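Local coordinates for heme-binding protein A (Haemophilus parasuis 29755, PDB 3TPA) that probably binds glutathione, as an extracellular solute-binding protein that appears to belong to the GbpA family, at residues Gly275-Thr279 and Tyr437-Thr441; Thr296-Val302 and Ile479-His483; Asn325-Tyr331 and Val469-Asn475; Arg369-Glu373 and Lys387-His391; Leu448-Ala453 and Leu464-Ala468. The protein carries 1 engineered substitution. One frame throughout, in Å; residues are numbered along the deposited sequence. Where two conformers were deposited one is given.

Contact 1: residues Gly275-Thr279 and Tyr437-Thr441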
# COMPACT_ATOMS: atom_id res chain seq x y z
N GLY A 275 3.99 19.29 4.46
CA GLY A 275 3.09 19.40 5.60
C GLY A 275 3.24 20.80 6.15
O GLY A 275 4.33 21.35 6.12
N LEU A 276 2.14 21.38 6.64
CA LEU A 276 2.19 22.68 7.29
C LEU A 276 1.53 22.59 8.66
O LEU A 276 0.37 22.18 8.78
CB LEU A 276 1.47 23.73 6.44
CG LEU A 276 1.99 23.95 5.02
CD1 LEU A 276 1.07 24.92 4.24
CD2 LEU A 276 3.41 24.48 5.07
N ASN A 277 2.27 22.97 9.69
CA ASN A 277 1.72 22.91 11.04
C ASN A 277 0.74 24.04 11.26
O ASN A 277 1.15 25.17 11.51
CB ASN A 277 2.85 23.02 12.04
CG ASN A 277 2.39 22.87 13.45
OD1 ASN A 277 1.20 22.99 13.75
ND2 ASN A 277 3.33 22.59 14.34
N THR A 278 -0.55 23.75 11.17
CA THR A 278 -1.56 24.79 11.23
C THR A 278 -1.79 25.41 12.63
O THR A 278 -2.72 26.20 12.81
CB THR A 278 -2.89 24.32 10.66
OG1 THR A 278 -3.49 23.39 11.56
CG2 THR A 278 -2.68 23.63 9.32
N THR A 279 -0.95 25.05 13.60
CA THR A 279 -1.02 25.67 14.93
C THR A 279 0.06 26.72 15.10
O THR A 279 0.11 27.41 16.11
CB THR A 279 -0.90 24.66 16.08
OG1 THR A 279 0.40 24.05 16.05
CG2 THR A 279 -1.99 23.60 15.98
N TYR A 437 -0.26 15.27 10.67
CA TYR A 437 0.89 16.12 10.98
C TYR A 437 0.49 17.59 11.00
O TYR A 437 0.90 18.34 11.88
CB TYR A 437 1.97 15.92 9.94
CG TYR A 437 2.68 14.58 9.99
CD1 TYR A 437 2.50 13.72 11.05
CD2 TYR A 437 3.56 14.21 8.99
CE1 TYR A 437 3.16 12.51 11.11
CE2 TYR A 437 4.23 13.01 9.03
CZ TYR A 437 4.02 12.16 10.10
OH TYR A 437 4.70 10.96 10.14
N SER A 438 -0.32 18.00 10.02
CA SER A 438 -0.75 19.40 9.92
C SER A 438 -1.61 19.88 11.10
O SER A 438 -1.68 21.08 11.36
CB SER A 438 -1.50 19.64 8.60
OG SER A 438 -2.81 19.09 8.65
N ARG A 439 -2.25 18.96 11.80
CA ARG A 439 -3.12 19.29 12.94
C ARG A 439 -4.40 19.98 12.53
O ARG A 439 -5.13 20.52 13.36
CB ARG A 439 -2.40 20.18 13.97
CG ARG A 439 -1.05 19.64 14.43
CD ARG A 439 -0.90 19.84 15.96
NE ARG A 439 0.03 18.87 16.50
CZ ARG A 439 0.00 18.41 17.73
NH1 ARG A 439 -0.92 18.82 18.59
NH2 ARG A 439 0.90 17.53 18.10
N TRP A 440 -4.70 19.97 11.23
CA TRP A 440 -5.91 20.61 10.74
C TRP A 440 -7.13 19.75 11.03
O TRP A 440 -7.07 18.52 10.96
CB TRP A 440 -5.82 20.87 9.24
CG TRP A 440 -7.07 21.45 8.63
CD1 TRP A 440 -7.50 22.75 8.71
CD2 TRP A 440 -8.04 20.76 7.84
NE1 TRP A 440 -8.70 22.90 8.03
CE2 TRP A 440 -9.04 21.69 7.48
CE3 TRP A 440 -8.16 19.44 7.40
CZ2 TRP A 440 -10.14 21.34 6.71
CZ3 TRP A 440 -9.27 19.09 6.63
CH2 TRP A 440 -10.25 20.04 6.31
N THR A 441 -8.24 20.40 11.36
CA THR A 441 -9.52 19.73 11.56
C THR A 441 -10.65 20.64 11.11
O THR A 441 -10.52 21.86 11.16
CB THR A 441 -9.77 19.36 13.05
OG1 THR A 441 -10.21 20.52 13.77
CG2 THR A 441 -8.52 18.79 13.70

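Contact 2: residues Thr296-Val302 and Ile479-His483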
# COMPACT_ATOMS: atom_id res chain seq x y z
N THR A 296 4.59 27.01 -4.62
CA THR A 296 5.16 25.66 -4.68
C THR A 296 5.13 25.24 -6.15
O THR A 296 4.07 25.02 -6.73
CB THR A 296 4.39 24.64 -3.78
OG1 THR A 296 4.40 25.10 -2.42
CG2 THR A 296 5.03 23.25 -3.82
N ASP A 297 6.32 25.15 -6.75
CA ASP A 297 6.47 24.79 -8.16
C ASP A 297 6.45 23.27 -8.26
O ASP A 297 7.50 22.64 -8.21
CB ASP A 297 7.81 25.32 -8.69
CG ASP A 297 7.87 25.35 -10.21
OD1 ASP A 297 7.12 24.60 -10.86
OD2 ASP A 297 8.69 26.12 -10.77
N LYS A 298 5.26 22.69 -8.38
CA LYS A 298 5.13 21.23 -8.34
C LYS A 298 5.78 20.56 -9.56
O LYS A 298 6.42 19.53 -9.43
CB LYS A 298 3.66 20.81 -8.23
CG LYS A 298 2.92 21.40 -7.00
CD LYS A 298 1.45 20.96 -6.94
CE LYS A 298 0.69 21.73 -5.85
NZ LYS A 298 -0.70 21.18 -5.65
N LYS A 299 5.60 21.14 -10.74
CA LYS A 299 6.20 20.58 -11.96
C LYS A 299 7.73 20.55 -11.86
O LYS A 299 8.35 19.56 -12.21
CB LYS A 299 5.78 21.37 -13.20
CG LYS A 299 6.32 20.80 -14.52
CD LYS A 299 6.17 21.81 -15.66
CE LYS A 299 6.56 21.22 -17.01
NZ LYS A 299 7.98 20.79 -17.10
N ALA A 300 8.32 21.64 -11.37
CA ALA A 300 9.77 21.69 -11.14
C ALA A 300 10.22 20.58 -10.17
O ALA A 300 11.19 19.90 -10.41
CB ALA A 300 10.20 23.06 -10.58
N ILE A 301 9.49 20.42 -9.07
CA ILE A 301 9.83 19.41 -8.07
C ILE A 301 9.79 18.01 -8.67
O ILE A 301 10.76 17.26 -8.57
CB ILE A 301 8.87 19.48 -6.86
CG1 ILE A 301 9.05 20.81 -6.15
CG2 ILE A 301 9.11 18.32 -5.90
CD1 ILE A 301 8.04 21.07 -5.05
N VAL A 302 8.68 17.67 -9.30
CA VAL A 302 8.53 16.35 -9.88
C VAL A 302 9.59 16.12 -10.93
O VAL A 302 10.21 15.07 -10.96
CB VAL A 302 7.13 16.17 -10.52
CG1 VAL A 302 7.06 14.88 -11.30
CG2 VAL A 302 6.05 16.21 -9.44
N ILE A 479 0.29 20.74 1.24
CA ILE A 479 0.39 21.03 -0.18
C ILE A 479 0.79 19.74 -0.89
O ILE A 479 1.96 19.39 -0.91
CB ILE A 479 1.46 22.10 -0.43
CG1 ILE A 479 1.12 23.39 0.34
CG2 ILE A 479 1.62 22.39 -1.92
CD1 ILE A 479 2.28 24.34 0.52
N PRO A 480 -0.18 19.02 -1.46
CA PRO A 480 0.16 17.83 -2.24
C PRO A 480 1.00 18.23 -3.44
O PRO A 480 0.69 19.24 -4.06
CB PRO A 480 -1.20 17.32 -2.72
CG PRO A 480 -2.18 17.84 -1.65
CD PRO A 480 -1.65 19.23 -1.41
N PHE A 481 2.04 17.47 -3.76
CA PHE A 481 2.77 17.73 -5.01
C PHE A 481 3.06 16.52 -5.93
O PHE A 481 3.24 16.71 -7.12
CB PHE A 481 4.05 18.55 -4.75
CG PHE A 481 5.08 17.85 -3.89
CD1 PHE A 481 5.94 16.91 -4.44
CD2 PHE A 481 5.21 18.18 -2.54
CE1 PHE A 481 6.90 16.27 -3.65
CE2 PHE A 481 6.18 17.56 -1.74
CZ PHE A 481 7.02 16.59 -2.30
N ALA A 482 3.10 15.30 -5.40
CA ALA A 482 3.44 14.17 -6.27
C ALA A 482 2.85 12.84 -5.83
O ALA A 482 2.63 12.59 -4.63
CB ALA A 482 4.95 14.03 -6.40
N HIS A 483 2.60 12.00 -6.82
CA HIS A 483 2.46 10.58 -6.59
C HIS A 483 3.66 9.92 -7.28
O HIS A 483 4.11 10.38 -8.33
CB HIS A 483 1.19 10.04 -7.24
CG HIS A 483 -0.04 10.85 -6.93
ND1 HIS A 483 -0.58 10.90 -5.67
CD2 HIS A 483 -0.82 11.62 -7.71
CE1 HIS A 483 -1.66 11.67 -5.69
NE2 HIS A 483 -1.83 12.11 -6.92

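Contact 3: residues Asn325-Tyr331 and Val469-Asn475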
# COMPACT_ATOMS: atom_id res chain seq x y z
N ASN A 325 -11.22 13.64 -7.94
CA ASN A 325 -11.95 14.74 -8.57
C ASN A 325 -11.13 15.44 -9.64
O ASN A 325 -10.26 16.25 -9.33
CB ASN A 325 -12.42 15.77 -7.52
CG ASN A 325 -13.16 16.94 -8.14
OD1 ASN A 325 -13.45 16.95 -9.34
ND2 ASN A 325 -13.47 17.93 -7.32
N PRO A 326 -11.43 15.15 -10.92
CA PRO A 326 -10.62 15.68 -12.02
C PRO A 326 -10.69 17.21 -12.17
O PRO A 326 -9.91 17.78 -12.92
CB PRO A 326 -11.21 14.99 -13.26
CG PRO A 326 -12.60 14.62 -12.86
CD PRO A 326 -12.57 14.34 -11.39
N HIS A 327 -11.59 17.87 -11.46
CA HIS A 327 -11.73 19.32 -11.61
C HIS A 327 -11.60 20.05 -10.27
O HIS A 327 -12.06 21.18 -10.11
CB HIS A 327 -13.05 19.67 -12.31
CG HIS A 327 -14.24 18.98 -11.73
ND1 HIS A 327 -14.92 19.46 -10.63
CD2 HIS A 327 -14.87 17.83 -12.08
CE1 HIS A 327 -15.92 18.65 -10.34
NE2 HIS A 327 -15.91 17.64 -11.20
N LEU A 328 -10.98 19.39 -9.30
CA LEU A 328 -10.63 20.05 -8.05
C LEU A 328 -9.84 21.32 -8.37
O LEU A 328 -8.84 21.27 -9.09
CB LEU A 328 -9.78 19.12 -7.18
CG LEU A 328 -9.50 19.58 -5.75
CD1 LEU A 328 -10.82 19.78 -4.95
CD2 LEU A 328 -8.60 18.57 -5.06
N PRO A 329 -10.29 22.47 -7.83
CA PRO A 329 -9.59 23.73 -8.10
C PRO A 329 -8.16 23.67 -7.56
O PRO A 329 -7.93 23.10 -6.50
CB PRO A 329 -10.41 24.77 -7.33
CG PRO A 329 -11.77 24.14 -7.17
CD PRO A 329 -11.49 22.67 -6.99
N GLN A 330 -7.22 24.25 -8.30
CA GLN A 330 -5.81 24.21 -7.95
C GLN A 330 -5.28 25.61 -7.63
O GLN A 330 -5.80 26.63 -8.14
CB GLN A 330 -4.98 23.64 -9.11
CG GLN A 330 -5.33 22.20 -9.46
CD GLN A 330 -5.10 21.26 -8.29
OE1 GLN A 330 -3.97 21.12 -7.82
NE2 GLN A 330 -6.16 20.64 -7.81
N TYR A 331 -4.26 25.66 -6.79
CA TYR A 331 -3.56 26.91 -6.55
C TYR A 331 -2.37 26.94 -7.50
O TYR A 331 -1.28 26.49 -7.15
CB TYR A 331 -3.09 27.03 -5.10
CG TYR A 331 -4.22 26.95 -4.07
CD1 TYR A 331 -4.99 28.06 -3.75
CD2 TYR A 331 -4.52 25.75 -3.44
CE1 TYR A 331 -6.02 27.97 -2.81
CE2 TYR A 331 -5.52 25.66 -2.52
CZ TYR A 331 -6.28 26.77 -2.21
OH TYR A 331 -7.27 26.63 -1.28
N VAL A 469 -12.94 16.37 0.18
CA VAL A 469 -11.70 16.85 -0.44
C VAL A 469 -11.79 18.33 -0.84
O VAL A 469 -10.84 19.07 -0.71
CB VAL A 469 -11.27 15.95 -1.63
CG1 VAL A 469 -10.18 16.64 -2.45
CG2 VAL A 469 -10.77 14.62 -1.10
N GLU A 470 -12.95 18.79 -1.29
CA GLU A 470 -13.11 20.21 -1.63
C GLU A 470 -12.91 21.10 -0.40
O GLU A 470 -12.33 22.18 -0.48
CB GLU A 470 -14.48 20.46 -2.27
CG GLU A 470 -14.63 19.90 -3.68
CD GLU A 470 -14.44 20.95 -4.77
OE1 GLU A 470 -14.01 22.08 -4.46
OE2 GLU A 470 -14.74 20.64 -5.95
N ILE A 471 -13.38 20.64 0.76
CA ILE A 471 -13.19 21.39 2.00
C ILE A 471 -11.71 21.41 2.39
O ILE A 471 -11.13 22.47 2.70
CB ILE A 471 -14.03 20.81 3.16
CG1 ILE A 471 -15.52 21.07 2.93
CG2 ILE A 471 -13.57 21.40 4.50
CD1 ILE A 471 -16.44 20.30 3.89
N PHE A 472 -11.09 20.24 2.38
CA PHE A 472 -9.64 20.15 2.59
C PHE A 472 -8.87 21.10 1.65
O PHE A 472 -7.99 21.85 2.09
CB PHE A 472 -9.14 18.72 2.38
CG PHE A 472 -7.72 18.65 1.87
CD1 PHE A 472 -6.64 18.86 2.72
CD2 PHE A 472 -7.47 18.42 0.52
CE1 PHE A 472 -5.32 18.81 2.23
CE2 PHE A 472 -6.17 18.38 0.02
CZ PHE A 472 -5.10 18.57 0.88
N GLN A 473 -9.19 21.08 0.36
CA GLN A 473 -8.45 21.91 -0.61
C GLN A 473 -8.60 23.41 -0.33
O GLN A 473 -7.63 24.14 -0.39
CB GLN A 473 -8.87 21.58 -2.05
CG GLN A 473 -7.99 22.23 -3.14
CD GLN A 473 -6.58 21.63 -3.25
OE1 GLN A 473 -6.10 20.96 -2.33
NE2 GLN A 473 -5.92 21.86 -4.37
N GLN A 474 -9.82 23.84 0.00
CA GLN A 474 -10.11 25.23 0.35
C GLN A 474 -9.22 25.74 1.48
O GLN A 474 -8.87 26.91 1.54
CB GLN A 474 -11.59 25.37 0.74
CG GLN A 474 -12.55 25.30 -0.45
CD GLN A 474 -14.02 25.14 -0.05
OE1 GLN A 474 -14.34 24.67 1.05
NE2 GLN A 474 -14.91 25.51 -0.96
N ASN A 475 -8.87 24.84 2.40
CA ASN A 475 -8.10 25.19 3.59
C ASN A 475 -6.61 24.92 3.48
O ASN A 475 -5.83 25.38 4.31
CB ASN A 475 -8.69 24.47 4.80
CG ASN A 475 -10.01 25.05 5.20
OD1 ASN A 475 -10.06 26.12 5.79
ND2 ASN A 475 -11.09 24.39 4.82
O HOH W 1 -3.26 20.16 -4.86

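Contact 4: residues Arg369-Glu373 and Lys387-His391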
# COMPACT_ATOMS: atom_id res chain seq x y z
N ARG A 369 15.51 16.26 0.16
CA ARG A 369 16.45 17.37 0.28
C ARG A 369 16.31 18.33 -0.89
O ARG A 369 16.24 19.54 -0.71
CB ARG A 369 17.89 16.84 0.38
CG ARG A 369 18.98 17.92 0.37
CD ARG A 369 19.01 18.76 1.64
NE ARG A 369 19.06 17.94 2.85
CZ ARG A 369 19.25 18.44 4.07
NH1 ARG A 369 19.26 17.65 5.12
NH2 ARG A 369 19.41 19.75 4.23
N ARG A 370 16.26 17.78 -2.10
CA ARG A 370 16.10 18.63 -3.28
C ARG A 370 14.72 19.26 -3.36
O ARG A 370 14.58 20.40 -3.78
CB ARG A 370 16.41 17.87 -4.58
CG ARG A 370 16.25 18.75 -5.83
CD ARG A 370 17.40 19.75 -5.95
NE ARG A 370 17.33 20.53 -7.19
CZ ARG A 370 17.63 20.06 -8.40
NH1 ARG A 370 18.00 18.80 -8.56
NH2 ARG A 370 17.54 20.86 -9.45
N THR A 371 13.70 18.51 -2.97
CA THR A 371 12.35 19.05 -2.81
C THR A 371 12.44 20.30 -1.92
O THR A 371 12.01 21.38 -2.30
CB THR A 371 11.40 18.03 -2.14
OG1 THR A 371 11.37 16.81 -2.90
CG2 THR A 371 9.98 18.59 -2.03
N ALA A 372 13.01 20.14 -0.74
CA ALA A 372 13.11 21.25 0.20
C ALA A 372 13.84 22.47 -0.39
O ALA A 372 13.46 23.61 -0.16
CB ALA A 372 13.77 20.80 1.50
N GLU A 373 14.92 22.21 -1.13
CA GLU A 373 15.74 23.30 -1.68
C GLU A 373 14.97 24.12 -2.70
O GLU A 373 15.06 25.35 -2.73
CB GLU A 373 17.02 22.74 -2.31
CG GLU A 373 18.07 22.35 -1.30
CD GLU A 373 19.22 21.56 -1.92
OE1 GLU A 373 19.17 21.28 -3.13
OE2 GLU A 373 20.16 21.21 -1.17
N LYS A 387 14.55 28.25 6.65
CA LYS A 387 15.79 27.49 6.83
C LYS A 387 15.52 25.99 6.71
O LYS A 387 14.54 25.49 7.27
CB LYS A 387 16.37 27.81 8.20
CG LYS A 387 17.80 27.33 8.41
CD LYS A 387 18.36 27.84 9.72
CE LYS A 387 19.82 27.48 9.88
NZ LYS A 387 20.56 28.59 10.55
N LEU A 388 16.38 25.27 6.00
CA LEU A 388 16.28 23.81 5.93
C LEU A 388 16.79 23.23 7.24
O LEU A 388 17.86 23.59 7.72
CB LEU A 388 17.07 23.24 4.76
CG LEU A 388 16.64 23.73 3.38
CD1 LEU A 388 17.21 22.80 2.32
CD2 LEU A 388 15.14 23.78 3.28
N VAL A 389 16.02 22.32 7.81
CA VAL A 389 16.33 21.76 9.12
C VAL A 389 16.47 20.25 9.02
O VAL A 389 15.61 19.56 8.47
CB VAL A 389 15.23 22.10 10.15
CG1 VAL A 389 15.47 21.36 11.46
CG2 VAL A 389 15.18 23.61 10.39
N THR A 390 17.58 19.75 9.55
CA THR A 390 17.92 18.34 9.48
C THR A 390 17.74 17.68 10.85
O THR A 390 18.06 18.27 11.88
CB THR A 390 19.37 18.17 9.01
OG1 THR A 390 19.53 18.79 7.72
CG2 THR A 390 19.75 16.70 8.93
N HIS A 391 17.24 16.45 10.85
CA HIS A 391 16.99 15.70 12.08
C HIS A 391 17.22 14.23 11.78
O HIS A 391 17.13 13.81 10.63
CB HIS A 391 15.53 15.86 12.54
CG HIS A 391 15.23 17.16 13.22
ND1 HIS A 391 15.67 17.45 14.49
CD2 HIS A 391 14.52 18.23 12.81
CE1 HIS A 391 15.25 18.66 14.83
NE2 HIS A 391 14.55 19.15 13.82
O HOH W 2 19.70 21.25 6.76

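Contact 5: residues Leu448-Ala453 and Leu464-Ala468. Unlike the reference sequence in segment 448-453: A453 (reference Val).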
# COMPACT_ATOMS: atom_id res chain seq x y z
N LEU A 448 -18.24 14.19 7.23
CA LEU A 448 -18.25 13.52 5.93
C LEU A 448 -17.38 12.26 5.94
O LEU A 448 -17.75 11.24 5.35
CB LEU A 448 -17.80 14.45 4.81
CG LEU A 448 -18.72 15.63 4.51
CD1 LEU A 448 -18.05 16.59 3.55
CD2 LEU A 448 -20.04 15.12 3.92
N LEU A 449 -16.23 12.31 6.61
CA LEU A 449 -15.36 11.11 6.65
C LEU A 449 -16.06 9.98 7.39
O LEU A 449 -16.02 8.83 6.97
CB LEU A 449 -14.00 11.39 7.31
CG LEU A 449 -13.01 12.33 6.64
CD1 LEU A 449 -11.62 12.14 7.24
CD2 LEU A 449 -12.99 12.08 5.13
N ALA A 450 -16.70 10.32 8.50
CA ALA A 450 -17.38 9.30 9.29
C ALA A 450 -18.56 8.69 8.51
O ALA A 450 -18.72 7.48 8.45
CB ALA A 450 -17.81 9.88 10.64
N SER A 451 -19.38 9.54 7.91
CA SER A 451 -20.50 9.07 7.09
C SER A 451 -20.02 8.19 5.96
O SER A 451 -20.59 7.14 5.70
CB SER A 451 -21.29 10.26 6.52
OG SER A 451 -21.98 10.93 7.57
N ALA A 452 -18.96 8.63 5.27
CA ALA A 452 -18.46 7.90 4.11
C ALA A 452 -17.87 6.55 4.48
O ALA A 452 -18.02 5.59 3.74
CB ALA A 452 -17.43 8.75 3.36
N ALA A 453 -17.18 6.48 5.61
CA ALA A 453 -16.65 5.21 6.12
C ALA A 453 -17.70 4.21 6.57
O ALA A 453 -17.39 3.03 6.79
CB ALA A 453 -15.69 5.48 7.26
N LEU A 464 -19.47 11.84 -1.30
CA LEU A 464 -19.10 12.30 0.03
C LEU A 464 -17.61 12.65 0.07
O LEU A 464 -17.22 13.69 0.59
CB LEU A 464 -19.47 11.26 1.10
CG LEU A 464 -20.96 11.06 1.41
CD1 LEU A 464 -21.14 9.85 2.32
CD2 LEU A 464 -21.60 12.30 2.05
N TYR A 465 -16.78 11.77 -0.50
CA TYR A 465 -15.34 12.03 -0.52
C TYR A 465 -15.00 13.25 -1.35
O TYR A 465 -14.14 14.05 -0.97
CB TYR A 465 -14.53 10.78 -0.95
CG TYR A 465 -14.54 9.73 0.13
CD1 TYR A 465 -14.07 10.03 1.40
CD2 TYR A 465 -15.05 8.45 -0.09
CE1 TYR A 465 -14.08 9.10 2.41
CE2 TYR A 465 -15.05 7.50 0.92
CZ TYR A 465 -14.57 7.84 2.17
OH TYR A 465 -14.58 6.92 3.19
N GLN A 466 -15.69 13.43 -2.47
CA GLN A 466 -15.42 14.62 -3.28
C GLN A 466 -15.71 15.89 -2.49
O GLN A 466 -14.99 16.88 -2.61
CB GLN A 466 -16.20 14.59 -4.59
CG GLN A 466 -15.63 13.62 -5.61
CD GLN A 466 -16.26 13.77 -6.98
OE1 GLN A 466 -17.39 14.25 -7.10
NE2 GLN A 466 -15.53 13.38 -8.02
N GLN A 467 -16.79 15.84 -1.70
CA GLN A 467 -17.16 16.96 -0.87
C GLN A 467 -16.14 17.22 0.21
O GLN A 467 -15.78 18.38 0.45
CB GLN A 467 -18.53 16.73 -0.23
CG GLN A 467 -19.68 16.82 -1.20
CD GLN A 467 -21.03 16.72 -0.52
OE1 GLN A 467 -21.12 16.64 0.71
NE2 GLN A 467 -22.09 16.74 -1.31
N ALA A 468 -15.69 16.16 0.88
CA ALA A 468 -14.64 16.29 1.91
C ALA A 468 -13.35 16.87 1.34
O ALA A 468 -12.72 17.73 1.95
CB ALA A 468 -14.35 14.94 2.56
O HOH W 3 -13.82 8.07 5.46

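Contact 1: residues Gly275-Thr279 and Tyr437-Thr441
T278 meets the backbone of S438 at the tight end of this contact. Its amide N lies 2.9 Å from S438 O in a nearly straight bond that arrives in the plane of the S438 carbonyl. OG1 of T278 stands equally close to the same oxygen, a possible second bond whose proton has another acceptor within reach. With chi1 at 72° the hydroxyl sits between the T278 backbone N and carbonyl carbon, turned toward S438 O, while CG2 rests against the same oxygen and CB of W440. One step back, the CB of S438 presses on the carbonyl of L276, 3.2 Å from L276 O, and a CA-H...O contact from S438 reaches the same oxygen. This is the exit of strand 261-276, part of a mixed sheet, where the chain turns into a loop and meets the loop before helix 443-453. An Asx turn shapes that exit: N277 OD1 receives both the amide N of T279, at 3.0 Å, and its OG1, at 2.7 Å, the two donors coming from the same face of the N277 amide. The other end of the contact is looser and borders solvent. There T279, exposed, touches R439 through methylene and methyl groups, CG2 of T279 lying 3.9 Å from CD of R439 as the side chains cross. R439 runs beside N277, pointing the same way, their amide and guanidinium planes 31° apart, and its NH2 goes on to R401 O. ND2 of N277 is bonded to F405 O.

Contact 2: residues Thr296-Val302 and Ile479-His483
K298 and F481 cross at a slant, the lysine stem laid over the start of the phenylalanine side chain with CG of K298 3.8 Å from CB of F481. Beyond CG the lysine is fully extended, which carries its ammonium along the strand backbone to P480. NZ of K298 lies 2.9 Å from P480 O and meets it nearly along the C=O axis, at a C=O...N angle of 164°. H293 NE2 is a second partner of the same nitrogen. I301 stands at about a right angle to F481: its CG2 branch, anti to the backbone N, touches the ring at CD1 and CE1, 3.8 Å from CE1 of F481. V302 follows with CG2 on the F481 carbonyl and 3.9 Å from CB of A482. At the other end T296 slants across I479, OG1 of T296 lying 3.7 Å from CD1 of I479; that hydroxyl is bonded to L292 O. D297 caps the helix, OD1 accepting A300 N from above the carboxylate plane. F481 and A482 both face A272, a classic beta bulge in strand 478-491. Helix 298-306 packs on the mixed sheet, segment 298-302 running at 38° to segment 479-483, with helix 368-381 alongside touching T296, I301 and F481, and helix 286-294 meeting I479 and P480.

Contact 3: residues Asn325-Tyr331 and Val469-Asn475
Q473 leaves helix 458-475 with CG anti to its backbone N (chi1 -170°) and then bends at chi2 (71°), which swings the amide over L328 to the carbonyl of P329. NE2 of Q473 lies 3.2 Å from P329 O, in the plane of that carbonyl and near its own amide plane. L328 lays both methyls on the helix: CD2 is 3.6 Å from CG1 of V469, the two side chains crossing at about a right angle. The L328 and E470 side chains slide past each other in opposite directions, CD1 of L328 being 3.8 Å from CD of E470 in one of its two conformers. Y331 meets the helix with its hydroxyl, OH lying 2.7 Å from Q473 O, an oxygen at the edge of the Y331 ring, near its plane. The loop is shaped by a type I turn from N325 to L328, and Q330 NE2 bonds to L328 O. A water accepts from Q473 NE2 at 3.2 Å and may donate to Q330 OE1. Q473 thus offers the loop a donor (NE2) and an acceptor (its backbone O) beside the apolar L328-V469 contact, and polar and apolar forces together fix the loop on the helix.

Contact 4: residues Arg369-Glu373 and Lys387-His391
L388 sets one methyl against each of A372 and E373: CD2 of L388 is 3.7 Å from CB of A372, and CD1 is equally far from CG of E373, whose side chain it crosses at about a right angle. Beside this apolar patch R369 reaches T390. NH1 of R369 lies 2.9 Å from OG1 of T390 with an N-H...O angle of 176°, the hydroxyl lying in the guanidinium plane at its edge. R369 bends at chi2 and chi3, which turns the guanidinium edge toward T390; the residue has two conformers, and this bond belongs to one of them. A water extends the bridge. It accepts from NH2 of R369 at 3.0 Å, again at the edge of the guanidinium, lies 2.6 Å from OG1 of T390 and makes a weak bond to L388 O. Further out, A372 and L388 both rest on I355 of the neighbouring strand 351-356, and V357 in the following loop touches R369 and A372. Segments 369-373 and 387-389 run nearly antiparallel, 162° apart, their axes 9.7 Å from each other at the closest point. Strand 351-356, helix 368-381 and strand 384-389 form a beta-alpha-beta unit at the edge of the six-stranded mixed sheet, and this contact packs its helix on its second strand.

Contact 5: residues Leu448-Ala453 and Leu464-Ala468
A452 lies over one face of the Y465 ring where helices 443-453 and 458-475 pack as an antiparallel helical hairpin, 163° apart with segment axes 9.3 Å from each other at the closest approach. The CH-pi contact puts CB of A452 3.6 Å from the centroid of the Y465 ring, offset toward its rim, and CB is only 3.2 Å from CZ of Y465, a close fit. CD2 of L449 meets the same ring at its edge, crossing Y465 at about a right angle. Apolar packing carries the rest of the interface. L448 spreads its methyls over the partner helix: CD2 is 3.7 Å from CD2 of L464, while CD1 lies 3.6 Å from the backbone N of A468. L464 in turn rests on A452, CB on CB, and the CB of A468 fits against L448 and L449. Q467 brings its aliphatic CB against CD1 of L448, at the exposed side. Polar links lie at the tyrosine end. R461 bonds to A452 O through NE and more weakly to Y465 OH through NH2, while D420 and L423 of helix 420-427 touch the tyrosine side chain. A water in the plane of the Y465 ring accepts from OH of Y465 at 2.7 Å and donates to L449 O at 2.8 Å.

Contacts 1, 2 and 4 all reach one six-stranded mixed sheet, in which strands 261-276 and 478-491 are neighbours and 384-389 forms an edge. Contacts 3 and 5 share helix 458-475, which leads into strand 478-491; their centres are about 14 Å apart. W440 of contact 1 packs on F472 and N475 of contact 3, and F481 of contact 2 touches T371 of contact 4. Contacts 4 and 5 lie farthest apart, centres about 34 Å from each other. Along the chain contact 4 is nested inside the loops closed by contacts 1, 2 and 3, and contact 5 inside those of 2 and 3; the sheet is completed late in the chain, by strand 478-491 beside strand 261-276.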